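Local coordinates for collagen adhesin (Staphylococcus aureus, PDB 2F68), which binds collagen, probably by wrapping two linked Ig-like domains round the triple helix in a 'collagen hug' that lets the bacterium adhere to host tissue, at residues R10-T15 with N48-K53; A55-G60 with K126-T131; K63-S68 with M159-T164; K268-N273 with V295-A300. One frame throughout, in Å; residues are numbered along the deposited sequence.

Interaction 1: R10-T15 with N48-K53; sequences RDISST and NGDMIK
Asp11 and Met51 form a parallel beta bridge that adds the short strand 10-11 to strand 50-54 of the N-terminal Ig-like domain. Met51 uses both its backbone N and O toward segment 10-15: N donates to Arg10 O at 2.8 Å, and O accepts from Ile12 N at 3.0 Å. Arg10 and Asp50 leave their strands on the same face, where their side chains run side by side. Their salt bridge joins Arg10 NH2 to Asp50 OD2 at 2.8 Å. With the guanidinium and carboxylate planes 78° apart, this is no flat, two-pronged pairing, and Arg10 NE adds just a long, weak bond to Asp50 OD1. Ile12 CG2 sits over the centre of the guanidinium, 3.6 Å above its plane, while the backbone N of Gln47 gives Asp50 OD2 a second donor.

Ile12 is the N-cap residue of helix 13-16, so the chain turns from strand to helix as it leaves the pairing. Its CG1 meets Ile52 CG1 at 3.8 Å; beyond, Ile52 reaches Met37 and Phe39 of strand 31-40 inside the Ig-like sandwich. Asp11 faces the other way. Its CG lies anti to the backbone N (chi1 -158°), and the hydroxyl of Ser13 donates to Asp11 OD1 from above the carboxylate plane at 2.8 Å, tying the strand to the helix start. The other oxygen, Asp11 OD2, stays 4.8 Å from Lys53 NZ, and a single water joins the two, donating to the carboxylate and accepting from the ammonium group.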
loop_
_atom_site.group_PDB
_atom_site.type_symbol
_atom_site.label_atom_id
_atom_site.label_comp_id
_atom_site.label_asym_id
_atom_site.label_seq_id
_atom_site.Cartn_x
_atom_site.Cartn_y
_atom_site.Cartn_z
ATOM N N ARG A 10 1.017 -13.170 -28.020
ATOM C CA ARG A 10 0.101 -14.308 -28.000
ATOM C C ARG A 10 -0.374 -14.603 -26.578
ATOM O O ARG A 10 0.432 -14.920 -25.699
ATOM C CB ARG A 10 0.771 -15.539 -28.623
ATOM C CG ARG A 10 -0.162 -16.722 -28.869
ATOM C CD ARG A 10 0.463 -17.741 -29.817
ATOM N NE ARG A 10 1.581 -18.467 -29.215
ATOM C CZ ARG A 10 1.501 -19.694 -28.703
ATOM N NH1 ARG A 10 0.350 -20.356 -28.711
ATOM N NH2 ARG A 10 2.579 -20.263 -28.181
ATOM N N ASP A 11 -1.682 -14.490 -26.364
ATOM C CA ASP A 11 -2.285 -14.785 -25.068
ATOM C C ASP A 11 -2.388 -16.297 -24.884
ATOM O O ASP A 11 -3.187 -16.964 -25.549
ATOM C CB ASP A 11 -3.665 -14.123 -24.947
ATOM C CG ASP A 11 -4.102 -13.921 -23.501
ATOM O OD1 ASP A 11 -3.695 -14.706 -22.617
ATOM O OD2 ASP A 11 -4.870 -12.968 -23.248
ATOM N N ILE A 12 -1.565 -16.827 -23.983
ATOM C CA ILE A 12 -1.475 -18.271 -23.752
ATOM C C ILE A 12 -2.054 -18.694 -22.397
ATOM O O ILE A 12 -1.780 -19.795 -21.910
ATOM C CB ILE A 12 -0.014 -18.786 -23.892
ATOM C CG1 ILE A 12 0.933 -18.014 -22.962
ATOM C CG2 ILE A 12 0.446 -18.705 -25.348
ATOM C CD1 ILE A 12 2.169 -18.791 -22.536
ATOM N N SER A 13 -2.862 -17.817 -21.802
ATOM C CA SER A 13 -3.448 -18.053 -20.481
ATOM C C SER A 13 -4.455 -19.203 -20.467
ATOM O O SER A 13 -4.501 -19.982 -19.516
ATOM C CB SER A 13 -4.099 -16.774 -19.945
ATOM O OG SER A 13 -5.125 -16.319 -20.811
ATOM N N SER A 14 -5.256 -19.305 -21.527
ATOM C CA SER A 14 -6.278 -20.348 -21.634
ATOM C C SER A 14 -5.681 -21.741 -21.839
ATOM O O SER A 14 -6.306 -22.746 -21.493
ATOM C CB SER A 14 -7.253 -20.025 -22.769
ATOM O OG SER A 14 -7.937 -18.809 -22.523
ATOM N N THR A 15 -4.473 -21.792 -22.395
ATOM C CA THR A 15 -3.818 -23.058 -22.724
ATOM C C THR A 15 -2.802 -23.517 -21.676
ATOM O O THR A 15 -2.723 -24.707 -21.368
ATOM C CB THR A 15 -3.123 -23.002 -24.107
ATOM O OG1 THR A 15 -2.261 -21.858 -24.170
ATOM C CG2 THR A 15 -4.153 -22.922 -25.228
ATOM N N ASN A 48 8.405 -16.992 -27.829
ATOM C CA ASN A 48 8.783 -15.595 -27.639
ATOM C C ASN A 48 7.603 -14.658 -27.886
ATOM O O ASN A 48 6.961 -14.718 -28.938
ATOM C CB ASN A 48 9.963 -15.234 -28.554
ATOM C CG ASN A 48 10.306 -13.748 -28.527
ATOM O OD1 ASN A 48 10.289 -13.106 -27.476
ATOM N ND2 ASN A 48 10.630 -13.201 -29.693
ATOM N N GLY A 49 7.324 -13.802 -26.907
ATOM C CA GLY A 49 6.229 -12.840 -27.004
ATOM C C GLY A 49 4.928 -13.314 -26.384
ATOM O O GLY A 49 3.942 -12.573 -26.362
ATOM N N ASP A 50 4.924 -14.549 -25.886
ATOM C CA ASP A 50 3.751 -15.128 -25.235
ATOM C C ASP A 50 3.481 -14.463 -23.889
ATOM O O ASP A 50 4.413 -14.191 -23.127
ATOM C CB ASP A 50 3.930 -16.639 -25.050
ATOM C CG ASP A 50 3.949 -17.400 -26.369
ATOM O OD1 ASP A 50 4.059 -16.765 -27.441
ATOM O OD2 ASP A 50 3.856 -18.644 -26.331
ATOM N N MET A 51 2.208 -14.201 -23.605
ATOM C CA MET A 51 1.820 -13.552 -22.352
ATOM C C MET A 51 0.682 -14.251 -21.608
ATOM O O MET A 51 -0.274 -14.736 -22.218
ATOM C CB MET A 51 1.498 -12.064 -22.562
ATOM C CG MET A 51 0.497 -11.757 -23.672
ATOM S SD MET A 51 -0.324 -10.158 -23.477
ATOM C CE MET A 51 1.063 -9.022 -23.443
ATOM N N ILE A 52 0.809 -14.291 -20.283
ATOM C CA ILE A 52 -0.215 -14.838 -19.398
ATOM C C ILE A 52 -0.825 -13.700 -18.578
ATOM O O ILE A 52 -0.108 -12.975 -17.882
ATOM C CB ILE A 52 0.363 -15.929 -18.461
ATOM C CG1 ILE A 52 0.848 -17.135 -19.273
ATOM C CG2 ILE A 52 -0.676 -16.354 -17.425
ATOM C CD1 ILE A 52 1.815 -18.047 -18.532
ATOM N N LYS A 53 -2.143 -13.551 -18.665
ATOM C CA LYS A 53 -2.850 -12.468 -17.980
ATOM C C LYS A 53 -3.640 -12.941 -16.763
ATOM O O LYS A 53 -4.305 -13.980 -16.804
ATOM C CB LYS A 53 -3.780 -11.733 -18.950
ATOM C CG LYS A 53 -3.070 -10.795 -19.915
ATOM C CD LYS A 53 -4.069 -10.035 -20.773
ATOM C CE LYS A 53 -3.374 -9.010 -21.653
ATOM N NZ LYS A 53 -4.341 -8.264 -22.505
HETATM O O HOH W 1 -4.817 -10.400 -24.450
#

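Interaction 2: A55-G60 with K126-T131; sequences AWPTSG and KVATIT
Trp56 and Ile130 lie side by side and point the same way, so that Trp56 CB touches Ile130 CG1 at 3.8 Å. With Trp56 CG between the backbone N and the carbonyl carbon (chi1 49°), the indole turns its rim, not its face, to the isoleucine: Ile130 CG2 comes to the edge of the ring, near its plane, 4.1 Å from Trp56 CE3. Pro57 points its ring at the opposing strand, bringing Pro57 CG against Ala128 CB at 3.9 Å and Pro57 CD close to Thr129 O at 3.3 Å. Beyond this layer, Ile64 of strand 62-75 packs on both Trp56 and Ala128.

Next to the tryptophan, Ala55 and Thr131 make an antiparallel hydrogen-bonded pair. Ala55 N donates to Thr131 O nearly along the C=O axis, and Thr131 N returns the bond to Ala55 O; each measures 2.8 Å. On the same pair, Ala55 CB lies beside Thr131 OG1. This lone bridge links the chain just past strand 50-54 to strand 127-132, whose other edge is bonded to strand 135-141, and so closes the ring of strands of a barrel-like Ig domain.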
loop_
_atom_site.group_PDB
_atom_site.type_symbol
_atom_site.label_atom_id
_atom_site.label_comp_id
_atom_site.label_asym_id
_atom_site.label_seq_id
_atom_site.Cartn_x
_atom_site.Cartn_y
_atom_site.Cartn_z
ATOM N N ALA A 55 -6.580 -11.469 -14.397
ATOM C CA ALA A 55 -7.593 -10.414 -14.356
ATOM C C ALA A 55 -8.455 -10.456 -13.095
ATOM O O ALA A 55 -8.680 -11.522 -12.518
ATOM C CB ALA A 55 -8.469 -10.476 -15.604
ATOM N N TRP A 56 -8.934 -9.282 -12.687
ATOM C CA TRP A 56 -9.786 -9.127 -11.506
ATOM C C TRP A 56 -10.685 -7.890 -11.641
ATOM O O TRP A 56 -10.373 -6.990 -12.424
ATOM C CB TRP A 56 -8.935 -9.036 -10.232
ATOM C CG TRP A 56 -7.794 -8.061 -10.313
ATOM C CD1 TRP A 56 -7.877 -6.698 -10.356
ATOM C CD2 TRP A 56 -6.396 -8.377 -10.344
ATOM N NE1 TRP A 56 -6.621 -6.146 -10.420
ATOM C CE2 TRP A 56 -5.693 -7.154 -10.413
ATOM C CE3 TRP A 56 -5.670 -9.576 -10.323
ATOM C CZ2 TRP A 56 -4.296 -7.093 -10.461
ATOM C CZ3 TRP A 56 -4.281 -9.514 -10.372
ATOM C CH2 TRP A 56 -3.609 -8.280 -10.440
ATOM N N PRO A 57 -11.807 -7.844 -10.886
ATOM C CA PRO A 57 -12.690 -6.672 -10.925
ATOM C C PRO A 57 -11.998 -5.390 -10.457
ATOM O O PRO A 57 -11.347 -5.378 -9.409
ATOM C CB PRO A 57 -13.827 -7.052 -9.965
ATOM C CG PRO A 57 -13.266 -8.125 -9.101
ATOM C CD PRO A 57 -12.326 -8.883 -9.977
ATOM N N THR A 58 -12.142 -4.330 -11.248
ATOM C CA THR A 58 -11.523 -3.036 -10.952
ATOM C C THR A 58 -12.557 -1.992 -10.527
ATOM O O THR A 58 -12.204 -0.941 -9.988
ATOM C CB THR A 58 -10.719 -2.498 -12.160
ATOM O OG1 THR A 58 -11.557 -2.466 -13.322
ATOM C CG2 THR A 58 -9.505 -3.377 -12.437
ATOM N N SER A 59 -13.831 -2.292 -10.777
ATOM C CA SER A 59 -14.935 -1.393 -10.438
ATOM C C SER A 59 -16.231 -2.161 -10.182
ATOM O O SER A 59 -16.380 -3.308 -10.612
ATOM C CB SER A 59 -15.145 -0.356 -11.547
ATOM O OG SER A 59 -15.334 -0.983 -12.804
ATOM N N GLY A 60 -17.162 -1.519 -9.478
ATOM C CA GLY A 60 -18.461 -2.115 -9.172
ATOM C C GLY A 60 -18.729 -2.193 -7.683
ATOM O O GLY A 60 -18.693 -1.179 -6.983
ATOM N N LYS A 126 -20.076 -9.107 -2.347
ATOM C CA LYS A 126 -18.797 -8.981 -1.638
ATOM C C LYS A 126 -17.726 -9.968 -2.119
ATOM O O LYS A 126 -16.599 -9.967 -1.616
ATOM C CB LYS A 126 -18.992 -9.073 -0.116
ATOM C CG LYS A 126 -19.637 -10.364 0.387
ATOM C CD LYS A 126 -19.396 -10.581 1.880
ATOM C CE LYS A 126 -20.219 -9.634 2.745
ATOM N NZ LYS A 126 -19.967 -9.850 4.197
ATOM N N VAL A 127 -18.084 -10.801 -3.097
ATOM C CA VAL A 127 -17.164 -11.787 -3.664
ATOM C C VAL A 127 -16.484 -11.242 -4.921
ATOM O O VAL A 127 -17.152 -10.808 -5.864
ATOM C CB VAL A 127 -17.886 -13.134 -3.968
ATOM C CG1 VAL A 127 -17.006 -14.060 -4.803
ATOM C CG2 VAL A 127 -18.296 -13.824 -2.674
ATOM N N ALA A 128 -15.153 -11.261 -4.916
ATOM C CA ALA A 128 -14.357 -10.840 -6.064
ATOM C C ALA A 128 -13.746 -12.051 -6.762
ATOM O O ALA A 128 -13.057 -12.860 -6.133
ATOM C CB ALA A 128 -13.273 -9.867 -5.631
ATOM N N THR A 129 -14.008 -12.170 -8.062
ATOM C CA THR A 129 -13.544 -13.311 -8.849
ATOM C C THR A 129 -12.291 -12.964 -9.652
ATOM O O THR A 129 -12.344 -12.173 -10.599
ATOM C CB THR A 129 -14.654 -13.840 -9.793
ATOM O OG1 THR A 129 -15.864 -14.040 -9.051
ATOM C CG2 THR A 129 -14.237 -15.159 -10.439
ATOM N N ILE A 130 -11.167 -13.559 -9.260
ATOM C CA ILE A 130 -9.904 -13.396 -9.976
ATOM C C ILE A 130 -9.742 -14.540 -10.978
ATOM O O ILE A 130 -9.846 -15.714 -10.613
ATOM C CB ILE A 130 -8.695 -13.321 -9.004
ATOM C CG1 ILE A 130 -8.858 -12.134 -8.044
ATOM C CG2 ILE A 130 -7.379 -13.214 -9.778
ATOM C CD1 ILE A 130 -7.910 -12.140 -6.855
ATOM N N THR A 131 -9.504 -14.184 -12.239
ATOM C CA THR A 131 -9.428 -15.160 -13.328
ATOM C C THR A 131 -8.085 -15.127 -14.058
ATOM O O THR A 131 -7.475 -14.067 -14.213
ATOM C CB THR A 131 -10.555 -14.945 -14.367
ATOM O OG1 THR A 131 -10.526 -13.593 -14.841
ATOM C CG2 THR A 131 -11.923 -15.240 -13.760
#

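Interaction 3: K63-S68 with M159-T164; sequences KIEGYS and MLPEDT
Ser68 and Pro161 supply the hydrogen bonds of this contact, both ending on one oxygen. Pro161 O accepts from Ser68 OG at 2.7 Å, the hydroxyl lying in the carbonyl plane on a lone pair, and from Ser68 N at 2.9 Å, tilted 17° from that plane. Ser68 OG is anti to its own carbonyl carbon and beside its backbone N (chi1 -61°), which lets hydroxyl and amide close on the same acceptor like a clamp.

Non-polar contacts centre on Pro161. Pro161 CG rests 3.7 Å from Glu65 CB, and the aliphatic part of the glutamate crosses the proline at a slant. From another side comes Tyr67, whose CD2 approaches Pro161 CA at 3.7 Å. Two backbone oxygens meet carbon instead: Met159 O lies in the plane of the Tyr67 ring at its edge, 3.3 Å from Tyr67 CE2, and Ser68 O touches Thr164 CG2.

These contacts join two domains. Strand 62-75 belongs to the Ig-like domain, whereas the loop 159-164 leads into strand 166-173 of the collagen-binding domain, and Gln113 of strand 104-116 also touches both Tyr67 and Pro161.

Charge enters through two glutamates. Glu65 OE1 and Glu162 OE1 come within 4.2 Å of each other, a pair of like charges that may raise the proton affinity of either group. One water lies between them, donating to Glu65 OE1 at 2.7 Å and weakly to Glu162 OE1.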
loop_
_atom_site.group_PDB
_atom_site.type_symbol
_atom_site.label_atom_id
_atom_site.label_comp_id
_atom_site.label_asym_id
_atom_site.label_seq_id
_atom_site.Cartn_x
_atom_site.Cartn_y
_atom_site.Cartn_z
ATOM N N LYS A 63 -13.500 -4.166 -5.471
ATOM C CA LYS A 63 -12.335 -3.702 -6.219
ATOM C C LYS A 63 -11.061 -4.395 -5.742
ATOM O O LYS A 63 -10.749 -4.393 -4.549
ATOM C CB LYS A 63 -12.197 -2.180 -6.097
ATOM C CG LYS A 63 -11.070 -1.569 -6.923
ATOM C CD LYS A 63 -11.090 -0.049 -6.843
ATOM C CE LYS A 63 -9.910 0.577 -7.576
ATOM N NZ LYS A 63 -9.991 0.417 -9.056
ATOM N N ILE A 64 -10.337 -4.992 -6.686
ATOM C CA ILE A 64 -9.049 -5.621 -6.405
ATOM C C ILE A 64 -7.927 -4.777 -7.007
ATOM O O ILE A 64 -7.954 -4.450 -8.196
ATOM C CB ILE A 64 -8.988 -7.087 -6.933
ATOM C CG1 ILE A 64 -10.094 -7.952 -6.304
ATOM C CG2 ILE A 64 -7.600 -7.702 -6.712
ATOM C CD1 ILE A 64 -10.008 -8.130 -4.783
ATOM N N GLU A 65 -6.955 -4.419 -6.173
ATOM C CA GLU A 65 -5.838 -3.580 -6.597
ATOM C C GLU A 65 -4.504 -4.297 -6.404
ATOM O O GLU A 65 -4.090 -4.570 -5.274
ATOM C CB GLU A 65 -5.843 -2.249 -5.838
ATOM C CG GLU A 65 -7.083 -1.393 -6.066
ATOM C CD GLU A 65 -7.055 -0.090 -5.288
ATOM O OE1 GLU A 65 -6.145 0.733 -5.526
ATOM O OE2 GLU A 65 -7.952 0.117 -4.443
ATOM N N GLY A 66 -3.843 -4.605 -7.517
ATOM C CA GLY A 66 -2.546 -5.275 -7.491
ATOM C C GLY A 66 -1.416 -4.316 -7.181
ATOM O O GLY A 66 -1.241 -3.311 -7.872
ATOM N N TYR A 67 -0.650 -4.627 -6.138
ATOM C CA TYR A 67 0.493 -3.806 -5.744
ATOM C C TYR A 67 1.588 -3.852 -6.808
ATOM O O TYR A 67 2.036 -4.933 -7.203
ATOM C CB TYR A 67 1.037 -4.249 -4.384
ATOM C CG TYR A 67 0.113 -3.953 -3.220
ATOM C CD1 TYR A 67 -0.751 -4.929 -2.726
ATOM C CD2 TYR A 67 0.109 -2.699 -2.610
ATOM C CE1 TYR A 67 -1.601 -4.662 -1.653
ATOM C CE2 TYR A 67 -0.735 -2.421 -1.539
ATOM C CZ TYR A 67 -1.586 -3.407 -1.066
ATOM O OH TYR A 67 -2.422 -3.135 -0.007
ATOM N N SER A 68 2.002 -2.672 -7.265
ATOM C CA SER A 68 2.936 -2.531 -8.385
ATOM C C SER A 68 4.301 -3.170 -8.123
ATOM O O SER A 68 5.087 -2.668 -7.319
ATOM C CB SER A 68 3.098 -1.057 -8.768
ATOM O OG SER A 68 1.865 -0.497 -9.184
ATOM N N MET A 159 0.578 1.470 2.181
ATOM C CA MET A 159 1.300 1.542 0.915
ATOM C C MET A 159 0.314 1.484 -0.249
ATOM O O MET A 159 -0.539 0.594 -0.306
ATOM C CB MET A 159 2.321 0.405 0.815
ATOM C CG MET A 159 3.409 0.627 -0.231
ATOM S SD MET A 159 4.596 -0.729 -0.336
ATOM C CE MET A 159 5.476 -0.558 1.218
ATOM N N LEU A 160 0.432 2.442 -1.164
ATOM C CA LEU A 160 -0.439 2.521 -2.337
ATOM C C LEU A 160 -0.139 1.440 -3.373
ATOM O O LEU A 160 1.028 1.160 -3.654
ATOM C CB LEU A 160 -0.359 3.912 -2.979
ATOM C CG LEU A 160 -1.595 4.824 -2.983
ATOM C CD1 LEU A 160 -2.482 4.652 -1.752
ATOM C CD2 LEU A 160 -1.177 6.278 -3.157
ATOM N N PRO A 161 -1.197 0.820 -3.935
ATOM C CA PRO A 161 -1.067 -0.190 -4.990
ATOM C C PRO A 161 -0.406 0.340 -6.265
ATOM O O PRO A 161 0.235 -0.427 -6.986
ATOM C CB PRO A 161 -2.520 -0.587 -5.276
ATOM C CG PRO A 161 -3.265 -0.218 -4.040
ATOM C CD PRO A 161 -2.607 1.033 -3.565
ATOM N N GLU A 162 -0.565 1.636 -6.532
ATOM C CA GLU A 162 0.042 2.268 -7.705
ATOM C C GLU A 162 1.506 2.660 -7.486
ATOM O O GLU A 162 2.271 2.771 -8.448
ATOM C CB GLU A 162 -0.779 3.480 -8.178
ATOM C CG GLU A 162 -1.063 4.545 -7.115
ATOM C CD GLU A 162 -2.415 4.374 -6.439
ATOM O OE1 GLU A 162 -2.818 3.224 -6.160
ATOM O OE2 GLU A 162 -3.077 5.401 -6.177
ATOM N N ASP A 163 1.888 2.861 -6.226
ATOM C CA ASP A 163 3.249 3.274 -5.885
ATOM C C ASP A 163 3.790 2.510 -4.675
ATOM O O ASP A 163 3.433 2.801 -3.530
ATOM C CB ASP A 163 3.301 4.789 -5.642
ATOM C CG ASP A 163 4.721 5.330 -5.583
ATOM O OD1 ASP A 163 5.615 4.770 -6.255
ATOM O OD2 ASP A 163 4.941 6.329 -4.867
ATOM N N THR A 164 4.657 1.534 -4.943
ATOM C CA THR A 164 5.243 0.695 -3.895
ATOM C C THR A 164 6.514 1.296 -3.288
ATOM O O THR A 164 6.977 0.847 -2.238
ATOM C CB THR A 164 5.534 -0.744 -4.403
ATOM O OG1 THR A 164 5.802 -1.605 -3.288
ATOM C CG2 THR A 164 6.728 -0.766 -5.360
HETATM O O HOH W 2 -5.480 2.877 -3.961
#

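Interaction 4: K268-N273 with V295-A300; sequences KEFVNN and VHNINA
Phe270 and Val295 form an antiparallel hydrogen-bonded pair in which each backbone N-H finds the carbonyl opposite: Phe270 N donates to Val295 O at 2.8 Å, and Val295 N to Phe270 O at 2.9 Å. Two residues along, Asn297 N gives a nearly straight bond to Lys268 O at 2.8 Å, extending the ladder just past the end of strand 289-296. Between them Glu269 and His296 make the non-hydrogen-bonded pair; Glu269 O accepts instead from Gln267 NE2.

Both ends of the Asn297 side chain are satisfied. Asn297 OD1 accepts from Ile298 N at 2.9 Å, the donor standing well above the carbonyl plane, and ND2 donates to the backbone O of Gln267. The amide thus bonds to backbone through both its oxygen and its nitrogen, while its carbon meets an aromatic edge: Asn297 CG, anti to the backbone N (chi1 -160°), lies in the plane of the Phe270 ring, 3.6 Å from Phe270 CE2, with amide and ring planes 72° apart. On the other face of the sheet, Glu269 and His296 run side by side. Glu269 OE2 is 3.6 Å from His296 NE2, and with carboxylate and imidazole planes 87° apart they pack without a hydrogen bond.

Strand 269-278 is flanked by strands 289-296 and 184-190, and Phe270 and Val295 both pack on Val167 of strand 166-173. Beyond Asn297 the chain runs past Tyr67 of strand 62-75 toward strand 300-307, which pairs with strand 104-116 of the Ig-like domain, consistent with a latch between the domains.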
loop_
_atom_site.group_PDB
_atom_site.type_symbol
_atom_site.label_atom_id
_atom_site.label_comp_id
_atom_site.label_asym_id
_atom_site.label_seq_id
_atom_site.Cartn_x
_atom_site.Cartn_y
_atom_site.Cartn_z
ATOM N N LYS A 268 11.421 -5.785 5.421
ATOM C CA LYS A 268 10.071 -6.341 5.536
ATOM C C LYS A 268 9.086 -5.394 6.217
ATOM O O LYS A 268 7.914 -5.338 5.839
ATOM C CB LYS A 268 10.103 -7.680 6.282
ATOM C CG LYS A 268 10.774 -8.813 5.518
ATOM C CD LYS A 268 10.774 -10.098 6.330
ATOM C CE LYS A 268 11.450 -11.230 5.575
ATOM N NZ LYS A 268 11.459 -12.495 6.361
ATOM N N GLU A 269 9.564 -4.657 7.218
ATOM C CA GLU A 269 8.710 -3.763 7.998
ATOM C C GLU A 269 9.230 -2.328 8.022
ATOM O O GLU A 269 10.423 -2.093 8.223
ATOM C CB GLU A 269 8.556 -4.282 9.432
ATOM C CG GLU A 269 7.675 -5.519 9.567
ATOM C CD GLU A 269 7.501 -5.979 11.008
ATOM O OE1 GLU A 269 7.948 -5.267 11.935
ATOM O OE2 GLU A 269 6.911 -7.060 11.215
ATOM N N PHE A 270 8.321 -1.379 7.814
ATOM C CA PHE A 270 8.641 0.043 7.908
ATOM C C PHE A 270 7.912 0.655 9.099
ATOM O O PHE A 270 6.679 0.717 9.125
ATOM C CB PHE A 270 8.292 0.771 6.605
ATOM C CG PHE A 270 9.052 0.266 5.410
ATOM C CD1 PHE A 270 10.350 0.704 5.156
ATOM C CD2 PHE A 270 8.472 -0.652 4.539
ATOM C CE1 PHE A 270 11.057 0.235 4.053
ATOM C CE2 PHE A 270 9.173 -1.125 3.433
ATOM C CZ PHE A 270 10.467 -0.682 3.191
ATOM N N VAL A 271 8.688 1.097 10.084
ATOM C CA VAL A 271 8.149 1.552 11.365
ATOM C C VAL A 271 8.220 3.073 11.501
ATOM O O VAL A 271 9.185 3.704 11.066
ATOM C CB VAL A 271 8.888 0.889 12.564
ATOM C CG1 VAL A 271 8.096 1.062 13.857
ATOM C CG2 VAL A 271 9.140 -0.592 12.301
ATOM N N ASN A 272 7.180 3.645 12.103
ATOM C CA ASN A 272 7.155 5.055 12.466
ATOM C C ASN A 272 6.687 5.199 13.912
ATOM O O ASN A 272 5.679 4.608 14.307
ATOM C CB ASN A 272 6.254 5.842 11.507
ATOM C CG ASN A 272 6.280 7.345 11.759
ATOM O OD1 ASN A 272 5.271 8.025 11.581
ATOM N ND2 ASN A 272 7.433 7.867 12.162
ATOM N N ASN A 273 7.436 5.968 14.699
ATOM C CA ASN A 273 7.153 6.137 16.123
ATOM C C ASN A 273 6.811 7.578 16.485
ATOM O O ASN A 273 7.358 8.514 15.902
ATOM C CB ASN A 273 8.337 5.651 16.967
ATOM C CG ASN A 273 8.646 4.174 16.758
ATOM O OD1 ASN A 273 7.751 3.364 16.509
ATOM N ND2 ASN A 273 9.921 3.819 16.869
ATOM N N VAL A 295 4.136 -0.578 8.901
ATOM C CA VAL A 295 3.621 -0.937 7.579
ATOM C C VAL A 295 4.485 -2.035 6.961
ATOM O O VAL A 295 5.700 -1.876 6.815
ATOM C CB VAL A 295 3.545 0.292 6.633
ATOM C CG1 VAL A 295 3.027 -0.108 5.255
ATOM C CG2 VAL A 295 2.660 1.374 7.232
ATOM N N HIS A 296 3.846 -3.148 6.607
ATOM C CA HIS A 296 4.534 -4.288 6.009
ATOM C C HIS A 296 4.789 -4.075 4.519
ATOM O O HIS A 296 3.927 -3.563 3.799
ATOM C CB HIS A 296 3.734 -5.575 6.227
ATOM C CG HIS A 296 3.551 -5.936 7.668
ATOM N ND1 HIS A 296 2.428 -5.587 8.386
ATOM C CD2 HIS A 296 4.351 -6.614 8.526
ATOM C CE1 HIS A 296 2.542 -6.035 9.624
ATOM N NE2 HIS A 296 3.700 -6.661 9.735
ATOM N N ASN A 297 5.977 -4.471 4.071
ATOM C CA ASN A 297 6.364 -4.361 2.667
ATOM C C ASN A 297 5.689 -5.429 1.811
ATOM O O ASN A 297 5.382 -6.521 2.295
ATOM C CB ASN A 297 7.887 -4.449 2.527
ATOM C CG ASN A 297 8.398 -3.864 1.216
ATOM O OD1 ASN A 297 7.647 -3.257 0.450
ATOM N ND2 ASN A 297 9.688 -4.044 0.958
ATOM N N ILE A 298 5.465 -5.105 0.540
ATOM C CA ILE A 298 4.770 -6.000 -0.385
ATOM C C ILE A 298 5.671 -7.139 -0.863
ATOM O O ILE A 298 6.803 -6.911 -1.297
ATOM C CB ILE A 298 4.177 -5.225 -1.600
ATOM C CG1 ILE A 298 3.208 -4.122 -1.138
ATOM C CG2 ILE A 298 3.510 -6.180 -2.598
ATOM C CD1 ILE A 298 2.077 -4.584 -0.207
ATOM N N ASN A 299 5.151 -8.361 -0.771
ATOM C CA ASN A 299 5.864 -9.556 -1.209
ATOM C C ASN A 299 5.433 -9.995 -2.606
ATOM O O ASN A 299 4.240 -10.163 -2.873
ATOM C CB ASN A 299 5.656 -10.703 -0.213
ATOM C CG ASN A 299 6.103 -10.349 1.196
ATOM O OD1 ASN A 299 7.168 -9.762 1.398
ATOM N ND2 ASN A 299 5.290 -10.715 2.180
ATOM N N ALA A 300 6.412 -10.173 -3.490
ATOM C CA ALA A 300 6.162 -10.634 -4.853
ATOM C C ALA A 300 7.313 -11.499 -5.357
ATOM O O ALA A 300 8.463 -11.055 -5.405
ATOM C CB ALA A 300 5.925 -9.452 -5.785
#

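How the interactions relate
Interactions 1 and 2 both belong to the N-terminal Ig-like domain but differ in chemistry: a salt bridge and a water-linked charge pair accompany the pairing in interaction 1, whereas interaction 2 adds apolar side chains to a lone bridge. Interaction 1 lies far out, about 28 Å from the chain's centre, against about 6 Å and 9 Å for interactions 3 and 4 (centre to centre), which touch each other. Interaction 3 crosses between domains through a loop; interaction 4 is a short antiparallel ladder where the chain leaves strand 289-296 for the Ig-like domain. Strand 62-75 connects interactions 2 and 3. All four are partly buried; charged side chains take part in interactions 1, 3 and 4, but not in interaction 2.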